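Local coordinates for cystathionine beta-lyase family protein, YNBB B.subtilis ortholog (Clostridium acetobutylicum, PDB 3HVY) that carries pyridoxal phosphate on a lysine and probably acts as a lyase on sulfur-containing amino acids, with a putative role in aluminium resistance, at residues Arg313-Ala318 with Gln335-Asn340; Lys343-Phe348 with Glu399-Tyr404. All blocks are in the same frame, centred on the assembly; numbering follows the deposited sequence.

Contact 1 (Arg313-Ala318 with Gln335-Asn340); sequences RIMELA and QAIKFN
In the C-terminal alpha/beta domain expected of a fold-type I pyridoxal-phosphate enzyme, Met315, near the C-terminal end of helix 287-317, packs on Ile337 and Phe339 of the antiparallel sheet and the turn beyond it. The backbones stand apart, the nearest alpha carbons, those of Met315 and Ile337, being 7.5 Å from each other, so side chains alone bridge the layers and no hydrogen bond crosses. Met315, deposited as selenomethionine, has CG anti to the carbonyl carbon (chi1 -61°), and the chain then bends at chi2 and chi3. That curl turns its chain across Ile337 at roughly a right angle, and two of its carbons meet separate branches of the isoleucine. Met315 CG lies 3.8 Å from Ile337 CD1, while Met315 CE is 4.1 Å from Ile337 CG2. The same methyl also approaches the phenyl ring, with Met315 CE 3.7 Å from Phe339 CE1 on an oblique line. Ile337 CG2 covers one face of that ring near its rim, 3.7 Å above the plane, which ties the two strand-side residues into one apolar surface. All three residues are buried; Phe320 and Leu422 add to the packing round Met315.

Polar groups at the margins find partners within their own segment or in neighbouring parts of the fold. Arg313 NH1 bonds Glu316 OE1 at 2.9 Å, a salt bridge between residues three apart on the helix; the oxygen lies in the guanidinium plane, yet the nitrogen stands well above the carboxylate plane. Arg313 NE has a second carboxylate partner in Asp30. Three bonds fix the buried amide of Gln335: OE1 accepts from Arg330 NH1, and NE2 serves Pro324 O as well as Ala336 O, the Gln335 NE2 to Ala336 O distance being 3.1 Å.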
# COMPACT_ATOMS: atom_id res chain seq x y z
N ARG D 313 -37.59 5.73 15.12
CA ARG D 313 -39.03 5.54 14.92
C ARG D 313 -39.47 4.11 15.08
O ARG D 313 -40.43 3.85 15.81
CB ARG D 313 -39.53 6.06 13.58
CG ARG D 313 -41.04 6.02 13.47
CD ARG D 313 -41.73 6.69 14.65
NE ARG D 313 -43.15 6.99 14.37
CZ ARG D 313 -44.02 7.52 15.23
NH1 ARG D 313 -43.68 7.83 16.50
NH2 ARG D 313 -45.28 7.68 14.84
N ILE D 314 -38.76 3.16 14.45
CA ILE D 314 -39.19 1.78 14.56
C ILE D 314 -39.09 1.23 16.00
O ILE D 314 -39.97 0.52 16.44
CB ILE D 314 -38.53 0.85 13.52
CG1 ILE D 314 -39.41 -0.41 13.34
CG2 ILE D 314 -37.06 0.49 13.90
CD1 ILE D 314 -38.84 -1.42 12.24
N MSE D 315 -38.06 1.58 16.74
CA MSE D 315 -37.95 1.05 18.10
C MSE D 315 -39.06 1.69 18.96
O MSE D 315 -39.61 1.08 19.86
CB MSE D 315 -36.55 1.31 18.68
CG MSE D 315 -35.41 0.65 17.89
SE MSE D 315 -35.66 -1.25 17.73
CE MSE D 315 -35.26 -1.77 19.56
N GLU D 316 -39.38 2.94 18.67
CA GLU D 316 -40.50 3.61 19.34
C GLU D 316 -41.86 2.93 19.01
O GLU D 316 -42.66 2.66 19.91
CB GLU D 316 -40.51 5.06 18.94
CG GLU D 316 -41.65 5.89 19.41
CD GLU D 316 -41.34 7.34 19.24
OE1 GLU D 316 -41.29 7.83 18.09
OE2 GLU D 316 -41.10 7.97 20.28
N LEU D 317 -42.08 2.62 17.73
CA LEU D 317 -43.25 1.85 17.34
C LEU D 317 -43.33 0.53 18.11
O LEU D 317 -44.42 0.05 18.44
CB LEU D 317 -43.27 1.60 15.84
CG LEU D 317 -43.38 2.81 14.94
CD1 LEU D 317 -43.91 2.44 13.55
CD2 LEU D 317 -44.29 3.84 15.63
N ALA D 318 -42.18 -0.02 18.45
CA ALA D 318 -42.08 -1.25 19.22
C ALA D 318 -42.26 -1.07 20.73
O ALA D 318 -42.20 -2.05 21.46
CB ALA D 318 -40.71 -1.93 18.95
N GLN D 335 -27.74 7.10 17.89
CA GLN D 335 -29.09 6.85 18.31
C GLN D 335 -29.02 6.01 19.56
O GLN D 335 -28.38 4.97 19.55
CB GLN D 335 -29.87 6.02 17.29
CG GLN D 335 -31.36 5.85 17.64
CD GLN D 335 -32.06 7.18 17.84
OE1 GLN D 335 -31.99 8.05 16.98
NE2 GLN D 335 -32.78 7.34 18.97
N ALA D 336 -29.74 6.44 20.59
CA ALA D 336 -29.85 5.71 21.87
C ALA D 336 -31.24 5.08 22.00
O ALA D 336 -32.23 5.64 21.53
CB ALA D 336 -29.54 6.67 23.08
N ILE D 337 -31.30 3.91 22.63
CA ILE D 337 -32.52 3.16 22.81
C ILE D 337 -32.53 2.67 24.28
O ILE D 337 -31.57 2.02 24.70
CB ILE D 337 -32.56 1.92 21.90
CG1 ILE D 337 -32.24 2.26 20.41
CG2 ILE D 337 -33.92 1.16 22.07
CD1 ILE D 337 -31.98 1.02 19.55
N LYS D 338 -33.55 3.01 25.06
CA LYS D 338 -33.65 2.55 26.46
C LYS D 338 -34.37 1.20 26.48
O LYS D 338 -35.58 1.12 26.42
CB LYS D 338 -34.36 3.58 27.31
CG LYS D 338 -34.36 3.32 28.80
CD LYS D 338 -35.04 4.42 29.60
CE LYS D 338 -34.28 5.76 29.50
NZ LYS D 338 -34.77 6.82 30.45
N PHE D 339 -33.61 0.12 26.56
CA PHE D 339 -34.22 -1.22 26.53
C PHE D 339 -34.93 -1.57 27.85
O PHE D 339 -35.90 -2.31 27.83
CB PHE D 339 -33.17 -2.27 26.14
CG PHE D 339 -32.71 -2.15 24.72
CD1 PHE D 339 -33.45 -2.72 23.70
CD2 PHE D 339 -31.58 -1.44 24.40
CE1 PHE D 339 -33.05 -2.60 22.41
CE2 PHE D 339 -31.15 -1.33 23.11
CZ PHE D 339 -31.89 -1.91 22.11
N ASN D 340 -34.45 -1.00 28.96
CA ASN D 340 -35.01 -1.23 30.31
C ASN D 340 -34.94 -2.70 30.71
O ASN D 340 -35.76 -3.17 31.51
CB ASN D 340 -36.46 -0.75 30.44
CG ASN D 340 -36.58 0.71 30.77
OD1 ASN D 340 -35.85 1.22 31.63
ND2 ASN D 340 -37.52 1.40 30.09

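Contact 2 (Lys343-Phe348 with Glu399-Tyr404)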
# COMPACT_ATOMS: atom_id res chain seq x y z
N LYS D 343 -31.33 -8.39 29.07
CA LYS D 343 -31.36 -9.36 28.00
C LYS D 343 -31.66 -8.69 26.67
O LYS D 343 -30.99 -8.97 25.67
CB LYS D 343 -32.41 -10.41 28.23
CG LYS D 343 -32.44 -11.47 27.16
CD LYS D 343 -33.27 -12.69 27.58
CE LYS D 343 -32.94 -13.93 26.76
NZ LYS D 343 -33.28 -13.81 25.31
N LYS D 344 -32.68 -7.84 26.66
CA LYS D 344 -33.09 -7.12 25.43
C LYS D 344 -31.93 -6.32 24.83
O LYS D 344 -31.69 -6.33 23.61
CB LYS D 344 -34.31 -6.24 25.70
CG LYS D 344 -35.59 -7.01 25.95
CD LYS D 344 -36.70 -6.06 26.34
CE LYS D 344 -38.01 -6.75 26.52
NZ LYS D 344 -39.01 -5.74 26.97
N LEU D 345 -31.20 -5.63 25.69
CA LEU D 345 -30.05 -4.87 25.25
C LEU D 345 -29.01 -5.75 24.56
O LEU D 345 -28.49 -5.42 23.50
CB LEU D 345 -29.40 -4.19 26.45
CG LEU D 345 -28.07 -3.44 26.27
CD1 LEU D 345 -28.11 -2.40 25.18
CD2 LEU D 345 -27.65 -2.81 27.61
N ILE D 346 -28.70 -6.87 25.21
CA ILE D 346 -27.63 -7.73 24.74
C ILE D 346 -28.05 -8.40 23.47
O ILE D 346 -27.30 -8.40 22.49
CB ILE D 346 -27.22 -8.75 25.81
CG1 ILE D 346 -26.42 -8.01 26.92
CG2 ILE D 346 -26.43 -9.89 25.18
CD1 ILE D 346 -26.40 -8.75 28.25
N ASP D 347 -29.27 -8.89 23.46
CA ASP D 347 -29.82 -9.53 22.28
C ASP D 347 -29.80 -8.57 21.08
O ASP D 347 -29.54 -8.98 19.97
CB ASP D 347 -31.24 -10.03 22.53
CG ASP D 347 -31.28 -11.32 23.38
OD1 ASP D 347 -30.20 -11.85 23.76
OD2 ASP D 347 -32.41 -11.82 23.66
N PHE D 348 -30.10 -7.29 21.32
CA PHE D 348 -30.19 -6.32 20.24
C PHE D 348 -28.80 -6.07 19.63
O PHE D 348 -28.64 -6.05 18.39
CB PHE D 348 -30.79 -5.00 20.74
CG PHE D 348 -30.93 -3.96 19.65
CD1 PHE D 348 -32.09 -3.91 18.88
CD2 PHE D 348 -29.91 -3.03 19.42
CE1 PHE D 348 -32.23 -2.94 17.86
CE2 PHE D 348 -30.04 -2.07 18.41
CZ PHE D 348 -31.21 -2.03 17.64
N GLU D 399 -28.27 -0.44 34.42
CA GLU D 399 -29.64 0.12 34.38
C GLU D 399 -29.53 1.53 33.88
O GLU D 399 -28.53 2.17 34.14
CB GLU D 399 -30.30 0.13 35.78
CG GLU D 399 -30.94 -1.20 36.20
N PRO D 400 -30.50 2.00 33.08
CA PRO D 400 -31.66 1.30 32.59
C PRO D 400 -31.41 0.63 31.21
O PRO D 400 -32.33 0.55 30.40
CB PRO D 400 -32.69 2.42 32.49
CG PRO D 400 -31.85 3.63 32.12
CD PRO D 400 -30.45 3.39 32.59
N TYR D 401 -30.17 0.20 30.95
CA TYR D 401 -29.83 -0.62 29.76
C TYR D 401 -30.14 0.08 28.45
O TYR D 401 -30.90 -0.41 27.61
CB TYR D 401 -30.49 -2.01 29.83
CG TYR D 401 -30.19 -2.68 31.17
CD1 TYR D 401 -28.93 -3.18 31.44
CD2 TYR D 401 -31.15 -2.72 32.17
CE1 TYR D 401 -28.63 -3.74 32.69
CE2 TYR D 401 -30.87 -3.25 33.41
CZ TYR D 401 -29.61 -3.78 33.67
OH TYR D 401 -29.35 -4.35 34.90
N ILE D 402 -29.49 1.22 28.31
CA ILE D 402 -29.55 2.01 27.12
C ILE D 402 -28.51 1.48 26.19
O ILE D 402 -27.36 1.24 26.56
CB ILE D 402 -29.20 3.46 27.42
CG1 ILE D 402 -30.25 4.10 28.36
CG2 ILE D 402 -29.07 4.25 26.09
CD1 ILE D 402 -29.77 5.28 29.14
N GLY D 403 -28.89 1.33 24.92
CA GLY D 403 -27.93 0.95 23.91
C GLY D 403 -27.72 2.04 22.89
O GLY D 403 -28.63 2.85 22.60
N TYR D 404 -26.53 2.03 22.28
CA TYR D 404 -26.17 3.09 21.36
C TYR D 404 -25.81 2.50 20.03
O TYR D 404 -24.90 1.69 19.95
CB TYR D 404 -25.02 3.91 21.94
CG TYR D 404 -25.33 4.45 23.31
CD1 TYR D 404 -25.87 5.70 23.50
CD2 TYR D 404 -25.10 3.68 24.42
CE1 TYR D 404 -26.16 6.17 24.78
CE2 TYR D 404 -25.40 4.12 25.66
CZ TYR D 404 -25.93 5.38 25.84
OH TYR D 404 -26.23 5.83 27.13
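Apolar packing joins the segments, and it is carried by Leu345 of helix 342-354, whose forked end rides over the backbone of Tyr401 and Gly403. With CG anti to the backbone N (chi1 174°), the leucine extends from the helix and its two methyls divide the work. Leu345 CD1 settles directly on the main chain, 3.6 Å from Gly403 CA and 3.8 Å from Gly403 N, because the glycine has no side chain to intervene. Leu345 CD2 takes the neighbouring position, 3.7 Å from Tyr401 CB. Beyond that carbon the methyl meets the ring at its edge, near the ring plane, with Leu345 CD2 4.1 Å from Tyr401 CD1. The hydroxyl end of the ring is directed from the helix, and the two side chains cross at about a right angle.

Backbone shape presents this surface. Tyr401 has a left-handed conformation with both phi and psi near +60°, just before strand 402-406 begins. The peptide ahead of Pro400 is cis, which probably helps bring Glu399 back over the ring: Glu399 N stands 3.6 Å above one face of the Tyr401 ring, toward its rim. Ile402 and Tyr404 point to the opposite sheet face, where Tyr404 OH bonds Gly189 O.

Charged interactions stay on the helix. Lys343 NZ forms a salt bridge with Asp347 OD2 at 2.7 Å, one turn further on; the bond uses the syn lone pair of that oxygen. This pair belongs to the side of the helix turned from the sheet. Nearer the helix start, Lys344 N is bonded by Asp341 OD2.

A helix laid on one face of an antiparallel sheet through aliphatic contacts is consistent with the two-layer alpha/beta C-terminal domain of fold-type I pyridoxal-phosphate enzymes.

In the fold
Both contacts set helices on the same face of the antiparallel sheet, with centres about 10 Å apart. All three touching residues of contact 1 are buried, whereas contact 2 is partly buried. Strands 334-338 and 402-406 are neighbours, joined by probable backbone hydrogen bonds, Ile337 O to Gly403 N at 2.8 Å and Phe339 N to Tyr401 O at 3.0 Å. Phe339 also meets Phe348, linking the two packing regions. Chemically, contact 1 sets a bent selenomethionine chain on branched and aromatic side chains, while contact 2 sets leucine methyls largely on backbone. The charged pair of contact 1 is tied on to helix 18-55; that of contact 2 keeps to its own helix.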